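Local coordinates for amidohydrolase (Mycoplasma synoviae, PDB 3OVG), which hydrolyses phosphorylated furanose lactones such as D-xylono-1,4-lactone 5-phosphate, using two zinc ions in a barrel-shaped enzyme of the phosphotriesterase family, at residues L20-G34 with G63-D77. Residues are numbered along the deposited sequence; the frame is centred on the assembly and turned at random.
Sequences LGITDCHDHFIKNGG and GSTIVTMDPPNVGRD. With ZN (zinc ion), chain G.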
loop_
_atom_site.group_PDB
_atom_site.type_symbol
_atom_site.label_atom_id
_atom_site.label_comp_id
_atom_site.label_asym_id
_atom_site.label_seq_id
_atom_site.Cartn_x
_atom_site.Cartn_y
_atom_site.Cartn_z
ATOM N N LEU A 20 19.896 -8.788 42.041
ATOM C CA LEU A 20 19.573 -8.275 40.708
ATOM C C LEU A 20 20.833 -8.020 39.871
ATOM O O LEU A 20 20.836 -8.322 38.685
ATOM C CB LEU A 20 18.704 -7.000 40.795
ATOM C CG LEU A 20 17.198 -7.172 41.120
ATOM C CD1 LEU A 20 16.477 -5.883 41.576
ATOM C CD2 LEU A 20 16.426 -7.788 39.948
ATOM N N GLY A 21 21.884 -7.457 40.485
ATOM C CA GLY A 21 23.110 -7.118 39.774
ATOM C C GLY A 21 22.860 -6.135 38.637
ATOM O O GLY A 21 21.913 -5.327 38.699
ATOM N N ILE A 22 23.694 -6.205 37.597
ATOM C CA ILE A 22 23.501 -5.371 36.428
ATOM C C ILE A 22 22.212 -5.793 35.695
ATOM O O ILE A 22 22.011 -6.967 35.352
ATOM C CB ILE A 22 24.696 -5.428 35.485
ATOM C CG1 ILE A 22 25.948 -4.850 36.191
ATOM C CG2 ILE A 22 24.352 -4.707 34.198
ATOM C CD1 ILE A 22 27.214 -4.704 35.277
ATOM N N THR A 23 21.325 -4.822 35.494
ATOM C CA THR A 23 19.994 -5.098 34.982
ATOM C C THR A 23 19.669 -4.287 33.739
ATOM O O THR A 23 19.784 -3.059 33.707
ATOM C CB THR A 23 18.893 -4.808 36.049
ATOM O OG1 THR A 23 19.191 -5.524 37.256
ATOM C CG2 THR A 23 17.500 -5.204 35.529
ATOM N N ASP A 24 19.232 -5.020 32.731
ATOM C CA ASP A 24 18.725 -4.476 31.499
ATOM C C ASP A 24 17.235 -4.312 31.774
ATOM O O ASP A 24 16.531 -5.317 31.913
ATOM C CB ASP A 24 18.985 -5.529 30.433
ATOM C CG ASP A 24 18.274 -5.268 29.133
ATOM O OD1 ASP A 24 17.505 -4.281 28.996
ATOM O OD2 ASP A 24 18.528 -6.086 28.224
ATOM N N CYS A 25 16.758 -3.069 31.835
ATOM C CA CYS A 25 15.426 -2.786 32.381
ATOM C C CYS A 25 14.267 -2.864 31.391
ATOM O O CYS A 25 13.116 -2.681 31.786
ATOM C CB CYS A 25 15.406 -1.435 33.111
ATOM S SG CYS A 25 16.305 -1.523 34.700
ATOM N N HIS A 26 14.556 -3.168 30.128
ATOM C CA HIS A 26 13.509 -3.274 29.123
ATOM C C HIS A 26 14.041 -3.985 27.890
ATOM O O HIS A 26 14.822 -3.431 27.139
ATOM C CB HIS A 26 12.961 -1.879 28.787
ATOM C CG HIS A 26 11.854 -1.873 27.780
ATOM N ND1 HIS A 26 10.844 -0.930 27.792
ATOM C CD2 HIS A 26 11.603 -2.688 26.725
ATOM C CE1 HIS A 26 10.033 -1.154 26.772
ATOM N NE2 HIS A 26 10.472 -2.213 26.109
ATOM N N ASP A 27 13.618 -5.232 27.701
ATOM C CA ASP A 27 14.131 -6.009 26.593
ATOM C C ASP A 27 13.214 -7.168 26.252
ATOM O O ASP A 27 12.123 -7.291 26.838
ATOM C CB ASP A 27 15.553 -6.487 26.907
ATOM C CG ASP A 27 16.479 -6.316 25.722
ATOM O OD1 ASP A 27 16.032 -6.628 24.597
ATOM O OD2 ASP A 27 17.629 -5.857 25.901
ATOM N N HIS A 28 13.644 -8.022 25.328
ATOM C CA HIS A 28 12.755 -9.036 24.809
ATOM C C HIS A 28 13.554 -10.230 24.403
ATOM O O HIS A 28 14.724 -10.102 24.123
ATOM C CB HIS A 28 11.990 -8.525 23.580
ATOM C CG HIS A 28 11.190 -7.306 23.860
ATOM N ND1 HIS A 28 9.916 -7.364 24.370
ATOM C CD2 HIS A 28 11.505 -5.992 23.774
ATOM C CE1 HIS A 28 9.469 -6.140 24.574
ATOM N NE2 HIS A 28 10.421 -5.291 24.228
ATOM N N PHE A 29 12.898 -11.382 24.335
ATOM C CA PHE A 29 13.501 -12.546 23.715
ATOM C C PHE A 29 12.481 -13.244 22.838
ATOM O O PHE A 29 12.727 -13.488 21.652
ATOM C CB PHE A 29 14.043 -13.502 24.775
ATOM C CG PHE A 29 15.312 -13.024 25.416
ATOM C CD1 PHE A 29 16.470 -12.875 24.664
ATOM C CD2 PHE A 29 15.354 -12.744 26.766
ATOM C CE1 PHE A 29 17.681 -12.422 25.269
ATOM C CE2 PHE A 29 16.543 -12.299 27.370
ATOM C CZ PHE A 29 17.711 -12.154 26.619
ATOM N N ILE A 30 11.341 -13.577 23.443
ATOM C CA ILE A 30 10.245 -14.204 22.730
ATOM C C ILE A 30 9.095 -13.214 22.523
ATOM O O ILE A 30 8.603 -12.609 23.482
ATOM C CB ILE A 30 9.725 -15.418 23.517
ATOM C CG1 ILE A 30 10.893 -16.385 23.819
ATOM C CG2 ILE A 30 8.566 -16.098 22.747
ATOM C CD1 ILE A 30 11.456 -17.080 22.591
ATOM N N LYS A 31 8.693 -13.046 21.267
ATOM C CA LYS A 31 7.487 -12.333 20.910
ATOM C C LYS A 31 6.688 -13.304 20.067
ATOM O O LYS A 31 7.028 -13.605 18.907
ATOM C CB LYS A 31 7.796 -11.055 20.119
ATOM C CG LYS A 31 8.361 -9.903 20.980
ATOM C CD LYS A 31 8.612 -8.619 20.117
ATOM C CE LYS A 31 8.954 -7.400 21.010
ATOM N NZ LYS A 31 8.895 -6.095 20.234
ATOM N N ASN A 32 5.631 -13.817 20.662
ATOM C CA ASN A 32 4.874 -14.886 20.052
ATOM C C ASN A 32 3.570 -14.344 19.449
ATOM O O ASN A 32 2.549 -14.279 20.115
ATOM C CB ASN A 32 4.614 -15.934 21.147
ATOM C CG ASN A 32 3.883 -17.141 20.644
ATOM O OD1 ASN A 32 3.073 -17.741 21.370
ATOM N ND2 ASN A 32 4.152 -17.518 19.409
ATOM N N GLY A 33 3.604 -13.937 18.185
ATOM C CA GLY A 33 2.425 -13.372 17.559
ATOM C C GLY A 33 1.968 -12.064 18.192
ATOM O O GLY A 33 2.745 -11.344 18.819
ATOM N N GLY A 34 0.700 -11.738 18.014
ATOM C CA GLY A 34 0.170 -10.538 18.626
ATOM C C GLY A 34 0.147 -9.409 17.633
ATOM O O GLY A 34 0.669 -9.544 16.514
ATOM N N GLY A 63 26.304 -8.937 32.980
ATOM C CA GLY A 63 24.915 -8.683 33.281
ATOM C C GLY A 63 24.373 -9.823 34.120
ATOM O O GLY A 63 24.935 -10.921 34.096
ATOM N N SER A 64 23.287 -9.563 34.846
ATOM C CA SER A 64 22.549 -10.612 35.567
ATOM C C SER A 64 21.067 -10.629 35.217
ATOM O O SER A 64 20.484 -11.680 34.957
ATOM C CB SER A 64 22.651 -10.408 37.095
ATOM O OG SER A 64 23.941 -10.706 37.599
ATOM N N THR A 65 20.424 -9.463 35.248
ATOM C CA THR A 65 18.975 -9.475 35.162
ATOM C C THR A 65 18.404 -8.849 33.887
ATOM O O THR A 65 18.824 -7.781 33.470
ATOM C CB THR A 65 18.338 -8.828 36.417
ATOM O OG1 THR A 65 18.753 -9.553 37.586
ATOM C CG2 THR A 65 16.832 -8.862 36.302
ATOM N N ILE A 66 17.434 -9.515 33.278
ATOM C CA ILE A 66 16.727 -8.906 32.161
ATOM C C ILE A 66 15.235 -8.837 32.430
ATOM O O ILE A 66 14.608 -9.841 32.740
ATOM C CB ILE A 66 17.041 -9.631 30.814
ATOM C CG1 ILE A 66 18.497 -9.405 30.445
ATOM C CG2 ILE A 66 16.139 -9.125 29.693
ATOM C CD1 ILE A 66 19.038 -10.345 29.406
ATOM N N VAL A 67 14.670 -7.631 32.359
ATOM C CA VAL A 67 13.224 -7.459 32.474
ATOM C C VAL A 67 12.567 -7.503 31.071
ATOM O O VAL A 67 12.708 -6.583 30.266
ATOM C CB VAL A 67 12.879 -6.121 33.162
ATOM C CG1 VAL A 67 11.379 -6.009 33.469
ATOM C CG2 VAL A 67 13.725 -5.946 34.451
ATOM N N THR A 68 11.814 -8.553 30.795
ATOM C CA THR A 68 11.173 -8.672 29.503
ATOM C C THR A 68 9.802 -7.980 29.519
ATOM O O THR A 68 8.874 -8.423 30.193
ATOM C CB THR A 68 11.073 -10.154 29.060
ATOM O OG1 THR A 68 10.343 -10.895 30.038
ATOM C CG2 THR A 68 12.482 -10.766 28.950
HETATM N N MSE A 69 9.678 -6.901 28.758
HETATM C CA MSE A 69 8.514 -6.031 28.863
HETATM C C MSE A 69 7.355 -6.361 27.879
HETATM O O MSE A 69 6.903 -5.503 27.136
HETATM C CB MSE A 69 8.947 -4.560 28.731
HETATM C CG MSE A 69 9.814 -4.056 29.929
HETATM SE SE MSE A 69 8.903 -4.246 31.680
HETATM C CE MSE A 69 7.056 -3.657 31.204
ATOM N N ASP A 70 6.876 -7.594 27.891
ATOM C CA ASP A 70 5.740 -7.935 27.042
ATOM C C ASP A 70 4.453 -8.087 27.863
ATOM O O ASP A 70 4.349 -8.981 28.691
ATOM C CB ASP A 70 6.043 -9.231 26.328
ATOM C CG ASP A 70 7.493 -9.284 25.819
ATOM O OD1 ASP A 70 8.366 -9.808 26.566
ATOM O OD2 ASP A 70 7.733 -8.799 24.690
ATOM N N PRO A 71 3.474 -7.207 27.645
ATOM C CA PRO A 71 2.232 -7.406 28.397
ATOM C C PRO A 71 1.529 -8.638 27.809
ATOM O O PRO A 71 1.824 -9.058 26.698
ATOM C CB PRO A 71 1.410 -6.155 28.076
ATOM C CG PRO A 71 2.044 -5.540 26.815
ATOM C CD PRO A 71 3.314 -6.299 26.497
ATOM N N PRO A 72 0.588 -9.214 28.549
ATOM C CA PRO A 72 0.008 -10.515 28.154
ATOM C C PRO A 72 -0.445 -10.587 26.692
ATOM O O PRO A 72 -0.210 -11.588 26.017
ATOM C CB PRO A 72 -1.229 -10.649 29.055
ATOM C CG PRO A 72 -1.131 -9.586 30.090
ATOM C CD PRO A 72 0.072 -8.714 29.830
ATOM N N ASN A 73 -1.113 -9.536 26.215
ATOM C CA ASN A 73 -1.801 -9.617 24.924
ATOM C C ASN A 73 -0.937 -9.196 23.744
ATOM O O ASN A 73 -1.395 -9.234 22.621
ATOM C CB ASN A 73 -3.063 -8.771 24.940
ATOM C CG ASN A 73 -4.030 -9.195 26.046
ATOM O OD1 ASN A 73 -4.520 -10.337 26.075
ATOM N ND2 ASN A 73 -4.301 -8.283 26.951
ATOM N N VAL A 74 0.293 -8.779 24.006
ATOM C CA VAL A 74 1.168 -8.351 22.925
ATOM C C VAL A 74 2.486 -9.148 22.947
ATOM O O VAL A 74 3.487 -8.701 23.470
ATOM C CB VAL A 74 1.351 -6.823 22.957
ATOM C CG1 VAL A 74 2.241 -6.339 21.806
ATOM C CG2 VAL A 74 -0.011 -6.163 22.838
ATOM N N GLY A 75 2.439 -10.374 22.435
ATOM C CA GLY A 75 3.640 -11.168 22.238
ATOM C C GLY A 75 4.191 -12.041 23.355
ATOM O O GLY A 75 5.071 -12.872 23.093
ATOM N N ARG A 76 3.659 -11.894 24.570
ATOM C CA ARG A 76 4.221 -12.545 25.751
ATOM C C ARG A 76 4.085 -14.038 25.633
ATOM O O ARG A 76 3.016 -14.559 25.251
ATOM C CB ARG A 76 3.531 -12.063 27.031
ATOM C CG ARG A 76 4.291 -12.415 28.302
ATOM C CD ARG A 76 3.536 -12.001 29.601
ATOM N NE ARG A 76 2.378 -12.878 29.842
ATOM C CZ ARG A 76 1.525 -12.774 30.862
ATOM N NH1 ARG A 76 1.655 -11.790 31.767
ATOM N NH2 ARG A 76 0.499 -13.659 30.947
ATOM N N ASP A 77 5.158 -14.732 25.992
ATOM C CA ASP A 77 5.182 -16.191 25.937
ATOM C C ASP A 77 5.773 -16.690 27.259
ATOM O O ASP A 77 6.991 -16.699 27.456
ATOM C CB ASP A 77 5.978 -16.667 24.710
ATOM C CG ASP A 77 5.927 -18.188 24.515
ATOM O OD1 ASP A 77 5.756 -18.918 25.514
ATOM O OD2 ASP A 77 6.092 -18.654 23.364
HETATM ZN ZN ZN G . 9.959 -3.067 23.937
HETATM O O HOH W 1 25.564 -8.482 37.332
HETATM O O HOH W 2 10.202 -11.071 25.082
HETATM O O HOH W 3 7.499 -13.342 25.996
HETATM O O HOH W 4 9.268 -3.830 21.654
HETATM O O HOH W 5 0.639 -12.176 21.303
HETATM O O HOH W 6 9.768 -1.126 22.621
#
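Asp24 N donates to Thr65 O and Val67 N to Asp24 O, pairing parallel strands 22-25 and 63-68 of the TIM barrel; helix 48-60 makes the crossover between them. A beta bulge between Asp24 and Asp27 then shifts the register by one residue. Past it lies the HxH metal motif of this family, in which His26 NE2 and His28 NE2 hold one zinc ion, with Asp274 and the carboxylated Lys155 supplying the other protein ligands.

His28 can be followed outward. With CG beside the backbone N (chi1 -58°), the end of the ring comes near Asp70. Lys31 CE lies 3.5 Å above one ring face. CE1 is 3.2 Å from Asp70 OD2, and NE2 2.3 Å from zinc. ND1 donates to Asp70 OD2 at 2.6 Å, nearly in the ring plane but 35° out of the carboxylate plane. An imidazole suits this place because it can bind metal and carboxylate at once; together they hold the ring's rotation, and the acid probably makes NE2 a stronger ligand.

CB of Met69 (selenomethionine here) lies 3.8 Å from the centroid of the His26 ring, a CH-pi contact in which an apolar methylene suits the flat face. On the side facing helix 48-60, Ile66 CD1 meets the edge of Phe29, 3.6 Å from CZ. Water 2 donates to Asp70 OD1, 2.7 Å away.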